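Local structure of aspartate aminotransferase (Rhodobacter sphaeroides, 3NRA) at residues B[269-272]-B[273-277]; B[290-293]-B[294-297]; B[84-87]-B[88-92]. The protein probably catalyses the pyridoxal 5'-phosphate-dependent transfer of an amino group from L-aspartate to 2-oxoglutarate, giving oxaloacetate and L-glutamate. All coordinates share one frame; numbering follows the deposited sequence.

Contact 1: B[269-272]-B[273-277]; sequences RAII and ARMEK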
ATOM      1  N   ARG B 269      -9.602  13.157 -14.106  1.00 17.95           N
ATOM      2  CA  ARG B 269     -10.442  11.997 -14.015  0.50 19.33           C
ATOM      3  C   ARG B 269      -9.831  10.759 -14.713  1.00 19.75           C
ATOM      4  O   ARG B 269      -9.916   9.663 -14.164  1.00 19.42           O
ATOM      5  CB  ARG B 269     -11.859  12.304 -14.494  0.50 20.25           C
ATOM      6  CG  ARG B 269     -12.620  13.178 -13.486  0.50 21.44           C
ATOM      7  CD  ARG B 269     -13.969  13.558 -13.977  0.50 24.17           C
ATOM      8  NE  ARG B 269     -13.900  14.703 -14.850  0.50 27.26           N
ATOM      9  CZ  ARG B 269     -13.897  15.959 -14.427  0.50 27.12           C
ATOM     10  NH1 ARG B 269     -13.952  16.227 -13.123  0.50 25.99           N
ATOM     11  NH2 ARG B 269     -13.827  16.944 -15.306  0.50 27.47           N
ATOM     12  N   ALA B 270      -9.207  10.941 -15.884  1.00 19.69           N
ATOM     13  CA  ALA B 270      -8.573   9.838 -16.579  1.00 20.18           C
ATOM     14  C   ALA B 270      -7.445   9.237 -15.716  1.00 19.68           C
ATOM     15  O   ALA B 270      -7.346   8.035 -15.584  1.00 20.15           O
ATOM     16  CB  ALA B 270      -8.023  10.295 -17.965  1.00 19.97           C
ATOM     17  N   ILE B 271      -6.636  10.079 -15.093  1.00 18.86           N
ATOM     18  CA  ILE B 271      -5.506   9.577 -14.339  1.00 18.18           C
ATOM     19  C   ILE B 271      -5.964   8.945 -13.005  1.00 17.63           C
ATOM     20  O   ILE B 271      -5.488   7.884 -12.627  1.00 16.90           O
ATOM     21  CB  ILE B 271      -4.442  10.667 -14.081  1.00 18.35           C
ATOM     22  CG1 ILE B 271      -3.858  11.178 -15.425  1.00 17.60           C
ATOM     23  CG2 ILE B 271      -3.346  10.103 -13.183  1.00 15.59           C
ATOM     24  CD1 ILE B 271      -2.969  12.439 -15.294  1.00 16.49           C
ATOM     25  N   ILE B 272      -6.892   9.607 -12.327  1.00 17.75           N
ATOM     26  CA  ILE B 272      -7.479   9.089 -11.096  1.00 17.44           C
ATOM     27  C   ILE B 272      -8.170   7.730 -11.349  1.00 17.58           C
ATOM     28  O   ILE B 272      -7.999   6.815 -10.578  1.00 16.21           O
ATOM     29  CB  ILE B 272      -8.477  10.103 -10.482  1.00 18.05           C
ATOM     30  CG1 ILE B 272      -7.721  11.330  -9.930  1.00 18.31           C
ATOM     31  CG2 ILE B 272      -9.342   9.439  -9.398  1.00 15.93           C
ATOM     32  CD1 ILE B 272      -7.248  11.179  -8.568  1.00 19.53           C
ATOM     33  N   ALA B 273      -8.897   7.601 -12.461  1.00 17.45           N
ATOM     34  CA  ALA B 273      -9.523   6.301 -12.809  1.00 18.22           C
ATOM     35  C   ALA B 273      -8.458   5.172 -12.977  1.00 17.66           C
ATOM     36  O   ALA B 273      -8.643   4.062 -12.497  1.00 16.51           O
ATOM     37  CB  ALA B 273     -10.418   6.425 -14.103  1.00 18.25           C
ATOM     38  N   ARG B 274      -7.344   5.492 -13.643  1.00 17.69           N
ATOM     39  CA  ARG B 274      -6.220   4.556 -13.740  1.00 17.56           C
ATOM     40  C   ARG B 274      -5.642   4.187 -12.362  1.00 16.27           C
ATOM     41  O   ARG B 274      -5.437   3.012 -12.080  1.00 14.76           O
ATOM     42  CB  ARG B 274      -5.136   5.113 -14.645  1.00 18.05           C
ATOM     43  CG  ARG B 274      -5.574   5.203 -16.119  1.00 20.49           C
ATOM     44  CD  ARG B 274      -4.403   5.242 -17.052  1.00 24.54           C
ATOM     45  NE  ARG B 274      -3.682   6.510 -17.034  1.00 27.23           N
ATOM     46  CZ  ARG B 274      -3.667   7.427 -18.023  1.00 32.41           C
ATOM     47  NH1 ARG B 274      -4.384   7.277 -19.143  1.00 36.20           N
ATOM     48  NH2 ARG B 274      -2.918   8.517 -17.888  1.00 32.94           N
HETATM   49  N   MSE B 275      -5.430   5.196 -11.503  1.00 15.29           N
HETATM   50  CA  MSE B 275      -4.873   4.982 -10.156  1.00 15.20           C
HETATM   51  C   MSE B 275      -5.795   4.069  -9.305  1.00 15.68           C
HETATM   52  O   MSE B 275      -5.314   3.270  -8.506  1.00 14.86           O
HETATM   53  CB  MSE B 275      -4.683   6.330  -9.431  1.00 15.47           C
HETATM   54  CG  MSE B 275      -3.646   7.280 -10.073  1.00 15.13           C
HETATM   55 SE   MSE B 275      -3.680   9.043  -9.288  0.75 11.93          SE
HETATM   56  CE  MSE B 275      -3.174   8.512  -7.520  1.00 10.18           C
ATOM     57  N   GLU B 276      -7.111   4.214  -9.508  1.00 15.88           N
ATOM     58  CA  GLU B 276      -8.134   3.384  -8.840  0.60 16.71           C
ATOM     59  C   GLU B 276      -8.027   1.942  -9.255  1.00 17.19           C
ATOM     60  O   GLU B 276      -8.084   1.035  -8.432  1.00 17.76           O
ATOM     61  CB  GLU B 276      -9.538   3.886  -9.208  0.60 17.61           C
ATOM     62  CG  GLU B 276     -10.692   3.174  -8.478  0.60 19.69           C
ATOM     63  CD  GLU B 276     -11.289   2.005  -9.248  0.60 20.95           C
ATOM     64  OE1 GLU B 276     -11.919   2.239 -10.298  0.60 23.98           O
ATOM     65  OE2 GLU B 276     -11.164   0.863  -8.776  0.60 20.87           O
ATOM     66  N   LYS B 277      -7.883   1.724 -10.555  1.00 17.56           N
ATOM     67  CA  LYS B 277      -7.793   0.374 -11.085  1.00 18.69           C
ATOM     68  C   LYS B 277      -6.532  -0.305 -10.559  1.00 17.52           C
ATOM     69  O   LYS B 277      -6.578  -1.449 -10.110  1.00 17.73           O
ATOM     70  CB  LYS B 277      -7.803   0.391 -12.623  1.00 19.59           C
ATOM     71  CG  LYS B 277      -9.180   0.639 -13.235  1.00 23.03           C
ATOM     72  CD  LYS B 277      -9.062   1.330 -14.617  1.00 28.40           C
ATOM     73  CE  LYS B 277     -10.286   1.101 -15.520  1.00 31.17           C
ATOM     74  NZ  LYS B 277      -9.965   0.136 -16.656  1.00 36.09           N
TER
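The guanidinium of Arg274 has the carbonyl oxygen of Ala270 over one face, 4.2 Å above its plane and displaced toward the rim, while CG1 of Ile271 meets it obliquely, 3.7 Å from Arg274 NH2. Both belong to the first turns of the alpha-helix 269-282, which directly follows strand 263-267 of the large mixed sheet in the type-one fold of pyridoxal-phosphate enzymes, shared by aminotransferases of this family. A bend at chi3 (-73°) turns the end of the Arg274 chain back along the helix to Ile271, one turn earlier. Its NE also makes a weak hydrogen bond to Ala121 O, and Phe8 of the second subunit packs on the side chain. The buried side of the helix is apolar: the selenium of selenomethionine Met275 lies 4.1 Å from Ile271 CG2 and 4.2 Å from Ile272 CD1, and the same side chain continues onto Leu117 and Ala118 of helix 110-120. Ile272 and Met275 together rest on Ala265 and Ile106 of the sheet. Four successive i to i+4 backbone bonds hold the turn; the one from Met275 N to Ile271 O is 2.9 Å long, and CG of Met275 comes within 3.2 Å of that same Ile271 O.

Contact 2: B[290-293]-B[294-297]; sequences SQAV and LRGW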
ATOM      1  N   SER B 290      -8.919   3.072   9.151  1.00 14.94           N
ATOM      2  CA  SER B 290      -8.115   4.313   9.102  1.00 14.26           C
ATOM      3  C   SER B 290      -8.874   5.429   8.441  1.00 14.80           C
ATOM      4  O   SER B 290      -8.776   6.576   8.864  1.00 15.63           O
ATOM      5  CB  SER B 290      -6.782   4.098   8.361  1.00 13.87           C
ATOM      6  OG  SER B 290      -5.860   3.405   9.164  1.00 13.47           O
ATOM      7  N   GLN B 291      -9.639   5.103   7.398  1.00 15.57           N
ATOM      8  CA  GLN B 291     -10.303   6.131   6.585  1.00 14.62           C
ATOM      9  C   GLN B 291     -11.166   7.062   7.435  1.00 15.44           C
ATOM     10  O   GLN B 291     -11.146   8.267   7.239  1.00 14.14           O
ATOM     11  CB  GLN B 291     -11.120   5.495   5.475  1.00 14.47           C
ATOM     12  CG  GLN B 291     -10.271   4.957   4.315  1.00 14.01           C
ATOM     13  CD  GLN B 291     -11.115   4.441   3.188  1.00 13.77           C
ATOM     14  OE1 GLN B 291     -12.042   5.113   2.755  1.00 14.25           O
ATOM     15  NE2 GLN B 291     -10.814   3.217   2.706  1.00 12.22           N
ATOM     16  N   ALA B 292     -11.826   6.487   8.453  1.00 16.04           N
ATOM     17  CA  ALA B 292     -12.684   7.206   9.357  1.00 15.93           C
ATOM     18  C   ALA B 292     -12.051   8.441   9.991  1.00 16.15           C
ATOM     19  O   ALA B 292     -12.779   9.369  10.304  1.00 16.42           O
ATOM     20  CB  ALA B 292     -13.231   6.230  10.515  1.00 16.03           C
ATOM     21  N   VAL B 293     -10.716   8.454  10.219  1.00 15.08           N
ATOM     22  CA  VAL B 293     -10.092   9.632  10.860  1.00 15.43           C
ATOM     23  C   VAL B 293     -10.147  10.875   9.956  1.00 15.64           C
ATOM     24  O   VAL B 293     -10.114  12.007  10.460  1.00 15.98           O
ATOM     25  CB  VAL B 293      -8.622   9.398  11.317  1.00 15.98           C
ATOM     26  CG1 VAL B 293      -8.519   8.138  12.213  1.00 14.90           C
ATOM     27  CG2 VAL B 293      -7.679   9.326  10.113  1.00 15.41           C
ATOM     28  N   LEU B 294     -10.278  10.660   8.645  1.00 14.38           N
ATOM     29  CA  LEU B 294     -10.383  11.753   7.682  1.00 14.96           C
ATOM     30  C   LEU B 294     -11.665  12.544   7.796  1.00 16.02           C
ATOM     31  O   LEU B 294     -11.737  13.649   7.269  1.00 16.40           O
ATOM     32  CB  LEU B 294     -10.254  11.223   6.233  1.00 13.74           C
ATOM     33  CG  LEU B 294      -8.906  10.575   5.888  1.00 13.72           C
ATOM     34  CD1 LEU B 294      -8.963   9.914   4.523  1.00 13.37           C
ATOM     35  CD2 LEU B 294      -7.786  11.623   5.942  1.00 11.70           C
ATOM     36  N   ARG B 295     -12.678  12.008   8.498  1.00 16.28           N
ATOM     37  CA  ARG B 295     -13.897  12.789   8.787  1.00 16.59           C
ATOM     38  C   ARG B 295     -13.590  14.088   9.574  1.00 16.66           C
ATOM     39  O   ARG B 295     -14.342  15.089   9.469  1.00 16.49           O
ATOM     40  CB  ARG B 295     -14.923  11.931   9.533  1.00 16.42           C
ATOM     41  CG  ARG B 295     -15.438  10.738   8.720  1.00 18.39           C
ATOM     42  CD  ARG B 295     -16.700  10.084   9.368  1.00 23.31           C
ATOM     43  NE  ARG B 295     -17.284   9.062   8.479  1.00 21.76           N
ATOM     44  CZ  ARG B 295     -17.050   7.741   8.549  1.00 25.02           C
ATOM     45  NH1 ARG B 295     -16.265   7.211   9.502  1.00 25.75           N
ATOM     46  NH2 ARG B 295     -17.611   6.932   7.645  1.00 24.25           N
ATOM     47  N   GLY B 296     -12.475  14.072  10.328  1.00 16.53           N
ATOM     48  CA  GLY B 296     -12.010  15.242  11.084  1.00 17.58           C
ATOM     49  C   GLY B 296     -11.025  16.164  10.343  1.00 17.38           C
ATOM     50  O   GLY B 296     -10.663  17.214  10.870  1.00 16.99           O
ATOM     51  N   TRP B 297     -10.567  15.752   9.151  1.00 16.26           N
ATOM     52  CA  TRP B 297      -9.500  16.442   8.457  1.00 15.95           C
ATOM     53  C   TRP B 297     -10.031  17.739   7.857  1.00 16.87           C
ATOM     54  O   TRP B 297     -11.067  17.737   7.149  1.00 16.42           O
ATOM     55  CB  TRP B 297      -8.901  15.551   7.351  1.00 15.24           C
ATOM     56  CG  TRP B 297      -7.621  16.100   6.724  1.00 15.16           C
ATOM     57  CD1 TRP B 297      -6.673  16.881   7.331  1.00 15.15           C
ATOM     58  CD2 TRP B 297      -7.124  15.837   5.392  1.00 13.51           C
ATOM     59  NE1 TRP B 297      -5.642  17.157   6.441  1.00 14.18           N
ATOM     60  CE2 TRP B 297      -5.897  16.532   5.254  1.00 12.99           C
ATOM     61  CE3 TRP B 297      -7.613  15.118   4.306  1.00 12.85           C
ATOM     62  CZ2 TRP B 297      -5.161  16.515   4.079  1.00 13.19           C
ATOM     63  CZ3 TRP B 297      -6.889  15.116   3.124  1.00 11.95           C
ATOM     64  CH2 TRP B 297      -5.681  15.799   3.020  1.00 14.22           C
TER
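Arg295 runs out beside Ala292, bringing its NH1 to 3.3 Å from Ala292 CB, with the methyl oblique to the guanidinium plane. The chain is extended from CG to NE, and on its way CG passes 3.4 Å from Ala292 O, the oxygen that also accepts the backbone N of Arg295. Beside it, Leu294 sets its CB 3.2 Å from Gln291 O. The backbone beneath is a run of i to i+3 bonds, as the weakly bonded end of helix 288-291 passes into a 3-10 turn: Leu294 N bonds Gln291 O at 2.9 Å, and Arg295 N to Ala292 O and Gly296 N to Val293 O follow in the same pattern.

Outward from these turns, Gln72 of helix 70-73 receives Arg295 NH1 on its OE1, and its side chain also touches Ala292. Gln291 accepts from Asp80 N through OE1, and its NE2 bonds Ala286 O and Thr75 OG1, while Leu294 packs on Ile83 and Ile107. Trp297 gives its NE1 to Glu255 OE2. The contact is therefore buried yet polar at its margins: both ends of the Gln291 amide are satisfied, and NH1 of Arg295 is held by the neutral amide oxygen of Gln72 while the same NH1 lies against the Ala292 methyl.

Contact 3: B[84-87]-B[88-92]; sequences RDLL and APRLA
Arg90 leaves the helix with CG anti to its own carbonyl carbon (chi1 -56°) and then runs straight from CG to NE, which lays it alongside Leu86 with both side chains pointing the same way. The meeting is at the ends: Leu86 CD2 approaches Arg90 NH2 to 3.4 Å, oblique to the guanidinium plane, while NH1 of Arg90 hydrogen-bonds Trp297 O and Arg295 O. Nearer the backbone, Arg90 CG lies 3.5 Å from Leu86 O. On the buried side, Leu91, its CG likewise beside the backbone N (chi1 -68°), directs CD1 to 4.3 Å from Leu87 CB.

Helix 81-95 is kinked here by Pro89, whose nitrogen has no hydrogen to offer Asp85 O; the ring CD stands 3.2 Å from that oxygen instead. Regular i to i+4 bonding resumes at Leu91. Its N bonds Leu87 O at 2.8 Å, nearly straight at hydrogen (170°), and Arg90 N adds a weak, sharply bent bond to the same oxygen. Before the kink, Ala88 N bonds Arg84 O at 3.0 Å.

Arg84 and Asp85 find their polar partners elsewhere in the chain. Arg84 forms a salt bridge with Glu76 and hydrogen bonds to Ala101 O and Gly79 O, and Asp85 pairs with Arg102. One face of the helix lies on the large sheet, where Arg84 touches Leu105 and Ile107 of strand 105-108 and Leu91 reaches Leu105 together with Val264 and Phe266 of the adjacent strand 263-267.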
ATOM      1  N   ARG B  84     -15.254  10.717   0.967  1.00 14.62           N
ATOM      2  CA  ARG B  84     -14.915  11.495  -0.224  1.00 15.09           C
ATOM      3  C   ARG B  84     -15.839  12.713  -0.431  1.00 15.68           C
ATOM      4  O   ARG B  84     -15.357  13.821  -0.686  1.00 14.80           O
ATOM      5  CB  ARG B  84     -14.910  10.618  -1.451  1.00 15.22           C
ATOM      6  CG  ARG B  84     -13.641   9.853  -1.593  1.00 14.55           C
ATOM      7  CD  ARG B  84     -13.589   9.152  -2.892  1.00 16.86           C
ATOM      8  NE  ARG B  84     -14.438   7.968  -2.887  1.00 19.48           N
ATOM      9  CZ  ARG B  84     -15.334   7.618  -3.828  1.00 21.87           C
ATOM     10  NH1 ARG B  84     -15.564   8.366  -4.921  1.00 22.72           N
ATOM     11  NH2 ARG B  84     -15.998   6.475  -3.676  1.00 19.76           N
ATOM     12  N   ASP B  85     -17.146  12.511  -0.255  1.00 16.72           N
ATOM     13  CA  ASP B  85     -18.110  13.599  -0.313  1.00 17.74           C
ATOM     14  C   ASP B  85     -17.887  14.690   0.756  1.00 18.08           C
ATOM     15  O   ASP B  85     -18.122  15.855   0.491  1.00 17.51           O
ATOM     16  CB  ASP B  85     -19.547  13.054  -0.208  1.00 18.44           C
ATOM     17  CG  ASP B  85     -19.999  12.310  -1.468  1.00 20.07           C
ATOM     18  OD1 ASP B  85     -19.373  12.490  -2.553  1.00 21.21           O
ATOM     19  OD2 ASP B  85     -20.999  11.558  -1.371  1.00 19.55           O
ATOM     20  N   LEU B  86     -17.476  14.297   1.956  1.00 18.98           N
ATOM     21  CA  LEU B  86     -17.102  15.268   3.003  1.00 19.99           C
ATOM     22  C   LEU B  86     -15.822  16.016   2.605  1.00 19.28           C
ATOM     23  O   LEU B  86     -15.710  17.209   2.825  1.00 18.99           O
ATOM     24  CB  LEU B  86     -16.863  14.593   4.355  1.00 20.45           C
ATOM     25  CG  LEU B  86     -17.951  14.563   5.420  1.00 25.01           C
ATOM     26  CD1 LEU B  86     -17.420  13.752   6.624  1.00 27.49           C
ATOM     27  CD2 LEU B  86     -18.417  15.993   5.880  1.00 25.43           C
ATOM     28  N   LEU B  87     -14.848  15.300   2.059  1.00 18.61           N
ATOM     29  CA  LEU B  87     -13.511  15.879   1.863  1.00 17.95           C
ATOM     30  C   LEU B  87     -13.428  16.841   0.680  1.00 17.62           C
ATOM     31  O   LEU B  87     -12.728  17.853   0.752  1.00 17.25           O
ATOM     32  CB  LEU B  87     -12.467  14.790   1.707  1.00 18.13           C
ATOM     33  CG  LEU B  87     -11.978  14.041   2.948  1.00 17.70           C
ATOM     34  CD1 LEU B  87     -10.817  13.071   2.496  1.00 17.79           C
ATOM     35  CD2 LEU B  87     -11.501  14.958   4.040  1.00 17.98           C
ATOM     36  N   ALA B  88     -14.153  16.538  -0.396  1.00 17.52           N
ATOM     37  CA  ALA B  88     -14.014  17.275  -1.664  1.00 16.61           C
ATOM     38  C   ALA B  88     -14.220  18.795  -1.496  1.00 16.74           C
ATOM     39  O   ALA B  88     -13.400  19.593  -1.999  1.00 15.61           O
ATOM     40  CB  ALA B  88     -14.988  16.691  -2.741  1.00 16.35           C
ATOM     41  N   PRO B  89     -15.305  19.212  -0.770  1.00 16.40           N
ATOM     42  CA  PRO B  89     -15.490  20.655  -0.492  1.00 16.37           C
ATOM     43  C   PRO B  89     -14.349  21.254   0.321  1.00 16.10           C
ATOM     44  O   PRO B  89     -13.931  22.378   0.058  1.00 16.28           O
ATOM     45  CB  PRO B  89     -16.814  20.708   0.296  1.00 16.80           C
ATOM     46  CG  PRO B  89     -17.534  19.462  -0.073  1.00 17.18           C
ATOM     47  CD  PRO B  89     -16.466  18.420  -0.329  1.00 16.33           C
ATOM     48  N   ARG B  90     -13.804  20.485   1.258  1.00 16.27           N
ATOM     49  CA  ARG B  90     -12.701  20.969   2.099  1.00 16.12           C
ATOM     50  C   ARG B  90     -11.421  21.151   1.286  1.00 15.47           C
ATOM     51  O   ARG B  90     -10.745  22.188   1.389  1.00 15.47           O
ATOM     52  CB  ARG B  90     -12.467  20.024   3.266  1.00 16.58           C
ATOM     53  CG  ARG B  90     -13.728  19.802   4.111  1.00 17.70           C
ATOM     54  CD  ARG B  90     -13.479  19.030   5.337  1.00 17.41           C
ATOM     55  NE  ARG B  90     -14.742  18.785   6.050  1.00 19.69           N
ATOM     56  CZ  ARG B  90     -14.904  17.921   7.060  1.00 19.20           C
ATOM     57  NH1 ARG B  90     -13.892  17.153   7.506  1.00 21.60           N
ATOM     58  NH2 ARG B  90     -16.099  17.776   7.591  1.00 20.06           N
ATOM     59  N   LEU B  91     -11.115  20.159   0.465  1.00 14.81           N
ATOM     60  CA  LEU B  91      -9.967  20.208  -0.421  1.00 14.82           C
ATOM     61  C   LEU B  91     -10.147  21.243  -1.537  1.00 15.13           C
ATOM     62  O   LEU B  91      -9.171  21.837  -1.981  1.00 14.98           O
ATOM     63  CB  LEU B  91      -9.707  18.821  -1.030  1.00 14.39           C
ATOM     64  CG  LEU B  91      -9.239  17.737  -0.064  1.00 13.58           C
ATOM     65  CD1 LEU B  91      -9.293  16.330  -0.728  1.00 11.41           C
ATOM     66  CD2 LEU B  91      -7.800  18.029   0.478  1.00 11.77           C
ATOM     67  N   ALA B  92     -11.403  21.465  -1.979  1.00 14.76           N
ATOM     68  CA  ALA B  92     -11.709  22.558  -2.924  1.00 14.58           C
ATOM     69  C   ALA B  92     -11.438  23.941  -2.322  1.00 14.56           C
ATOM     70  O   ALA B  92     -10.829  24.801  -2.975  1.00 14.06           O
ATOM     71  CB  ALA B  92     -13.206  22.471  -3.444  1.00 13.16           C
TER

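Contacts 2 and 3 are joined directly, their centres 12 Å apart. Arg90 of contact 3 sends NH1 to two carbonyl oxygens of contact 2, Arg295 O and Trp297 O, each at 2.9 Å in a probable hydrogen bond, and Leu87 CD2 packs 3.9 Å from Trp297 CE3. Contact 1 stands apart: its nearest atoms are about 8 Å from contact 3 and about 11 Å from contact 2. All three meet strand 105-108, whereas the neighbouring strand 263-267 is met by contacts 1 and 3. Lys253, which carries the pyridoxal phosphate, is close in sequence to Glu255, the partner of Trp297 in contact 2.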